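Local atomic coordinates of cytochrome P450 RhF (Acinetobacter radioresistens, PDB entry 6RO8), a protein that is the heme domain of a longer, multidomain cytochrome P450 and probably uses its heme iron to put oxygen into substrates as a monooxygenase. Residues K150-D153 with G154-Y157; R249-P252 with E253-D257; V292-K295 with I296-N299. One frame throughout, in Å; residues are numbered along the deposited sequence.

Contact 1 (K150-D153 with G154-Y157); sequences KKVD and GFIY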
# COMPACT_ATOMS: atom_id res chain seq x y z
N LYS A 150 12.17 3.25 21.97
CA LYS A 150 11.53 2.71 23.17
C LYS A 150 10.98 1.32 22.92
O LYS A 150 11.05 0.46 23.81
CB LYS A 150 10.43 3.65 23.66
CG LYS A 150 10.90 5.08 23.72
CD LYS A 150 9.86 6.05 24.26
CE LYS A 150 10.11 6.41 25.72
NZ LYS A 150 8.85 6.91 26.34
N LYS A 151 10.44 1.07 21.73
CA LYS A 151 9.92 -0.26 21.45
C LYS A 151 11.02 -1.31 21.53
O LYS A 151 10.84 -2.34 22.20
CB LYS A 151 9.23 -0.29 20.08
CG LYS A 151 7.76 0.08 20.17
CD LYS A 151 6.96 -1.02 20.87
CE LYS A 151 5.88 -0.48 21.79
NZ LYS A 151 4.57 -0.19 21.13
N VAL A 152 12.16 -1.07 20.89
CA VAL A 152 13.23 -2.05 21.01
C VAL A 152 13.87 -1.99 22.39
O VAL A 152 14.46 -2.99 22.82
CB VAL A 152 14.30 -1.88 19.91
CG1 VAL A 152 13.65 -1.65 18.55
CG2 VAL A 152 15.21 -0.76 20.24
N ASP A 153 13.77 -0.88 23.10
CA ASP A 153 14.15 -0.91 24.51
C ASP A 153 13.38 -2.00 25.22
O ASP A 153 13.90 -2.67 26.12
CB ASP A 153 13.91 0.45 25.17
CG ASP A 153 15.06 1.44 24.94
OD1 ASP A 153 16.14 1.02 24.44
OD2 ASP A 153 14.88 2.64 25.26
N GLY A 154 12.14 -2.25 24.78
CA GLY A 154 11.30 -3.20 25.47
C GLY A 154 11.67 -4.65 25.18
O GLY A 154 11.60 -5.50 26.07
N PHE A 155 12.04 -4.96 23.95
CA PHE A 155 12.21 -6.35 23.59
C PHE A 155 13.66 -6.75 23.36
O PHE A 155 13.94 -7.95 23.19
CB PHE A 155 11.36 -6.70 22.35
CG PHE A 155 11.81 -6.06 21.05
CD1 PHE A 155 12.91 -6.54 20.35
CD2 PHE A 155 11.06 -5.04 20.48
CE1 PHE A 155 13.28 -5.98 19.13
CE2 PHE A 155 11.44 -4.47 19.26
CZ PHE A 155 12.54 -4.95 18.59
N ILE A 156 14.60 -5.80 23.38
CA ILE A 156 15.98 -6.12 23.08
C ILE A 156 16.51 -7.20 24.02
O ILE A 156 17.36 -8.00 23.63
CB ILE A 156 16.83 -4.84 23.15
CG1 ILE A 156 18.31 -5.09 22.88
CG2 ILE A 156 16.70 -4.21 24.53
CD1 ILE A 156 18.59 -5.76 21.58
N TYR A 157 15.97 -7.27 25.24
CA TYR A 157 16.46 -8.24 26.21
C TYR A 157 16.10 -9.68 25.82
O TYR A 157 16.78 -10.61 26.24
CB TYR A 157 15.90 -7.91 27.59
CG TYR A 157 14.50 -8.43 27.77
CD1 TYR A 157 13.41 -7.73 27.27
CD2 TYR A 157 14.26 -9.65 28.40
CE1 TYR A 157 12.13 -8.21 27.41
CE2 TYR A 157 12.99 -10.14 28.54
CZ TYR A 157 11.92 -9.42 28.05
OH TYR A 157 10.64 -9.92 28.19

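Contact 2 (R249-P252 with E253-D257); sequences RVMP and EVVTD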
# COMPACT_ATOMS: atom_id res chain seq x y z
N ARG A 249 -14.04 24.30 5.06
CA ARG A 249 -14.75 25.52 5.41
C ARG A 249 -14.53 26.61 4.38
O ARG A 249 -15.41 27.45 4.17
CB ARG A 249 -14.32 25.99 6.80
CG ARG A 249 -14.71 25.02 7.92
CD ARG A 249 -14.53 25.64 9.32
NE ARG A 249 -13.58 24.89 10.14
CZ ARG A 249 -13.91 23.97 11.06
NH1 ARG A 249 -15.19 23.68 11.27
NH2 ARG A 249 -12.96 23.35 11.75
N VAL A 250 -13.38 26.61 3.71
CA VAL A 250 -13.06 27.66 2.75
C VAL A 250 -13.53 27.30 1.35
O VAL A 250 -14.15 28.11 0.66
CB VAL A 250 -11.55 27.96 2.78
CG1 VAL A 250 -11.12 28.63 1.49
CG2 VAL A 250 -11.22 28.84 3.98
N MET A 251 -13.22 26.08 0.89
CA MET A 251 -13.59 25.61 -0.44
C MET A 251 -14.41 24.33 -0.31
O MET A 251 -13.94 23.23 -0.65
CB MET A 251 -12.36 25.40 -1.32
CG MET A 251 -11.27 24.55 -0.69
SD MET A 251 -9.78 24.52 -1.70
CE MET A 251 -8.92 25.97 -1.08
N PRO A 252 -15.65 24.43 0.17
CA PRO A 252 -16.49 23.23 0.29
C PRO A 252 -16.88 22.64 -1.05
O PRO A 252 -17.31 21.49 -1.11
CB PRO A 252 -17.71 23.73 1.06
CG PRO A 252 -17.78 25.19 0.71
CD PRO A 252 -16.38 25.65 0.55
N GLU A 253 -16.77 23.43 -2.11
CA GLU A 253 -16.87 22.90 -3.47
C GLU A 253 -15.88 21.75 -3.68
O GLU A 253 -16.26 20.67 -4.14
CB GLU A 253 -16.61 24.01 -4.47
CG GLU A 253 -17.15 23.75 -5.85
CD GLU A 253 -16.18 23.04 -6.77
OE1 GLU A 253 -15.26 22.32 -6.33
OE2 GLU A 253 -16.34 23.26 -7.99
N VAL A 254 -14.61 21.96 -3.32
CA VAL A 254 -13.51 21.09 -3.73
C VAL A 254 -13.28 20.03 -2.67
O VAL A 254 -13.29 18.83 -2.95
CB VAL A 254 -12.24 21.94 -3.96
CG1 VAL A 254 -11.02 21.06 -4.23
CG2 VAL A 254 -12.47 22.92 -5.09
N VAL A 255 -13.03 20.49 -1.45
CA VAL A 255 -12.82 19.62 -0.31
C VAL A 255 -14.20 19.44 0.32
O VAL A 255 -14.61 20.19 1.20
CB VAL A 255 -11.79 20.20 0.66
CG1 VAL A 255 -11.69 19.41 1.95
CG2 VAL A 255 -10.44 20.27 -0.04
N THR A 256 -14.94 18.47 -0.21
CA THR A 256 -16.36 18.26 0.07
C THR A 256 -16.56 17.52 1.38
O THR A 256 -15.65 16.88 1.93
CB THR A 256 -17.01 17.47 -1.06
OG1 THR A 256 -16.64 16.09 -0.94
CG2 THR A 256 -16.56 18.00 -2.40
N ASP A 257 -17.80 17.57 1.88
CA ASP A 257 -18.09 16.90 3.14
C ASP A 257 -17.99 15.39 2.99
O ASP A 257 -17.49 14.71 3.90
CB ASP A 257 -19.47 17.31 3.65
CG ASP A 257 -19.62 17.09 5.15
OD1 ASP A 257 -18.80 16.34 5.75
OD2 ASP A 257 -20.55 17.67 5.74

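Contact 3 (V292-K295 with I296-N299); sequences VWKK and ICDN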
# COMPACT_ATOMS: atom_id res chain seq x y z
N VAL A 292 24.57 -8.46 2.63
CA VAL A 292 23.92 -7.15 2.55
C VAL A 292 23.74 -6.55 3.95
O VAL A 292 23.90 -5.34 4.14
CB VAL A 292 22.58 -7.27 1.79
CG1 VAL A 292 21.69 -6.06 2.06
CG2 VAL A 292 22.82 -7.42 0.29
N TRP A 293 23.44 -7.39 4.94
CA TRP A 293 23.09 -6.87 6.26
C TRP A 293 24.30 -6.25 6.96
O TRP A 293 24.21 -5.17 7.56
CB TRP A 293 22.49 -7.99 7.11
CG TRP A 293 22.14 -7.58 8.51
CD1 TRP A 293 22.81 -7.92 9.64
CD2 TRP A 293 21.04 -6.76 8.93
NE1 TRP A 293 22.20 -7.37 10.74
CE2 TRP A 293 21.11 -6.66 10.33
CE3 TRP A 293 20.00 -6.12 8.26
CZ2 TRP A 293 20.19 -5.92 11.08
CZ3 TRP A 293 19.09 -5.39 9.00
CH2 TRP A 293 19.19 -5.29 10.39
N LYS A 294 25.46 -6.92 6.90
CA LYS A 294 26.61 -6.33 7.55
C LYS A 294 27.13 -5.13 6.78
O LYS A 294 27.72 -4.23 7.38
CB LYS A 294 27.70 -7.38 7.79
CG LYS A 294 27.29 -8.40 8.88
CD LYS A 294 28.05 -8.18 10.25
CE LYS A 294 27.07 -8.49 11.42
NZ LYS A 294 26.49 -9.89 11.40
N LYS A 295 26.89 -5.08 5.46
CA LYS A 295 27.12 -3.84 4.74
C LYS A 295 26.26 -2.71 5.31
O LYS A 295 26.75 -1.59 5.50
CB LYS A 295 26.88 -4.02 3.25
CG LYS A 295 28.15 -4.02 2.42
CD LYS A 295 27.99 -4.65 1.03
CE LYS A 295 28.11 -6.16 1.09
NZ LYS A 295 29.54 -6.58 1.22
N ILE A 296 24.98 -3.01 5.60
CA ILE A 296 24.10 -2.05 6.29
C ILE A 296 24.62 -1.76 7.70
O ILE A 296 24.71 -0.60 8.12
CB ILE A 296 22.65 -2.58 6.36
CG1 ILE A 296 22.04 -2.81 4.96
CG2 ILE A 296 21.80 -1.68 7.25
CD1 ILE A 296 22.21 -1.68 3.99
N CYS A 297 24.95 -2.82 8.47
CA CYS A 297 25.50 -2.61 9.81
C CYS A 297 26.75 -1.75 9.76
O CYS A 297 26.93 -0.86 10.60
CB CYS A 297 25.82 -3.95 10.47
SG CYS A 297 24.37 -4.91 11.00
N ASP A 298 27.63 -2.00 8.79
CA ASP A 298 28.89 -1.26 8.73
C ASP A 298 28.74 0.09 8.04
O ASP A 298 29.57 0.97 8.27
CB ASP A 298 29.95 -2.09 8.00
CG ASP A 298 30.27 -3.38 8.73
OD1 ASP A 298 29.98 -3.48 9.94
OD2 ASP A 298 30.80 -4.31 8.08
N ASN A 299 27.72 0.28 7.21
CA ASN A 299 27.52 1.55 6.50
C ASN A 299 26.06 1.95 6.48
O ASN A 299 25.38 1.83 5.45
CB ASN A 299 28.06 1.47 5.07
CG ASN A 299 29.53 1.15 5.03
OD1 ASN A 299 29.90 -0.01 4.96
ND2 ASN A 299 30.36 2.17 5.09

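Contact 1 (K150-D153 with G154-Y157)
Lys150, Lys151 and Val152 offer their carbonyls to the next residues of the chain in the closing turns of helix 134-155, where three- and four-residue bonds mix at Gly154 and Phe155. Gly154 N binds Lys151 O, three residues back, at 2.9 Å from above the carbonyl plane, and reaches Lys150 O, four residues back, only weakly. Phe155 N is likewise divided, with weak bonds to Lys151 O and Val152 O. At Ile156 N the spacing is again four residues: it binds Val152 O at 2.9 Å with its donor tilted 21° from the carbonyl plane.

Phe155 carries the side-chain part. Its CG stands between the backbone N and the carbonyl carbon (chi1 69°), the crowded position, which turns the ring back along the helix and over Val152. The Val152 CA lies above one ring face, 3.8 Å from the centroid and 24° off the normal, in a CH-pi contact. Val152 CG1 meets the ring's far end, 3.5 Å from Phe155 CZ. Ile156 lays CB and CG2 over Val152 O.

The polar ends are taken up by neighbouring helices: Lys151 NZ forms a salt bridge with Glu170 of helix 170-179, and Asp153 OD1 one with Arg401 of helix 384-401. This is the end of the P450 D helix. Phe155 and Val152 pack on Met167 of helix 163-168, Val152 also meets Glu397 of helix 384-401, and Ile156 O accepts a hydrogen bond from Trp430 NE1, just past strand 427-429.

Contact 2 (R249-P252 with E253-D257)
Met251, the first residue to leave helical geometry after helix 240-250, gives its carbonyl to two successive amides, so that residues 251-255 wind into a single turn before helix 257-270 begins. Val255 N lies 3.0 Å from Met251 O, nearly along the C=O axis (175°). Val254 N, also 3.0 Å from Met251 O, comes instead from above the carbonyl plane, 57° out of it, and closes a beta turn with Pro252 and Glu253 at its corner. The proline ring has no N-H to give, and its backbone carbonyl points on to Thr256, whose CA lies 3.6 Å from Pro252 O in a C-H...O contact.

The side chains meet more loosely than the backbone. Met251 runs alongside the two valines: its SD approaches Val254 CB at 4.2 Å, and its CG comes to 4.4 Å from Val255 CG2, while beyond the turn it touches Leu128. Thr256 OG1, placed between its own backbone N and carbonyl carbon (chi1 76°), caps the N-terminus of helix 257-270 by accepting from Tyr259 N. Helix 121-127 covers one flank.

Glu253 is exposed, with a long, weak ion pair to Arg124. Two bonds grip one carbonyl oxygen from different directions, which fixes the peptide between Met251 and Pro252 and the turn built on it. This connection between two P450 helices is thus held by hydrogen bonds to its main-chain carbonyls, from its own amides and from the side chains of Asn248, to Val255 O, and Arg125, to Val254 O, the thioether and valines adding an apolar inner side.

Contact 3 (V292-K295 with I296-N299)
Trp293 and Cys297 meet one turn apart on helix 290-298, the short J helix of the cytochrome P450 fold, in a sulfur-aromatic contact. Cys297 SG sits over one face of the indole, 3.7 Å from the centroid of the five-membered ring and 29° off its normal, displaced toward the nitrogen-bearing rim. With chi1 at 177° the Trp293 indole is swung to the side opposite its backbone nitrogen, and the Cys297 sulfur, set opposite its own carbonyl carbon, comes to rest on it. Their backbones are joined as well, Cys297 N donating to Trp293 O in the carbonyl plane.

This is the packed flank. Ile296 N binds Val292 O at 3.0 Å, and the side chains of these two residues lie along the same side of the helix, CG1 of Val292 at 4.4 Å from CG1 of Ile296. Ile296 is buried against Ile395 and Ser399 of helix 384-401 and against Ile303 and Ala306 of helix 303-314, while Val292 and Trp293 reach Leu286 of helix 273-288.

The other flank is loose and faces solvent. Lys294, Lys295 and Asp298 are exposed, and what links this side across the contact is chiefly main chain: Asp298 N donates to Lys294 O, and Asn299 N reaches Lys295 O with a weak bond as the helix gives out. Although Lys294 starts out on the open side, its tip returns to the packed one: Pro403 O accepts a hydrogen bond from Trp293 NE1 and a second, weak one from Lys294 NZ.

In the fold
All three contacts are local turns at or beyond helix ends, each centred 27 Å from the middle of the chain. Contacts 1 and 3 lie on the same side of it, about 11 Å apart at their nearest atoms, and are bridged by helix 384-401, which both touch and which starts just after Cys381, the axial ligand of the heme iron. Both are away from the annotated sites. Contact 2 lies across the molecule from contact 3, their centres about 49 Å apart. It is nearer the cofactor: the Val254 side chain is about 12 Å from the heme and about 9 Å from the side chain of heme-binding Arg126.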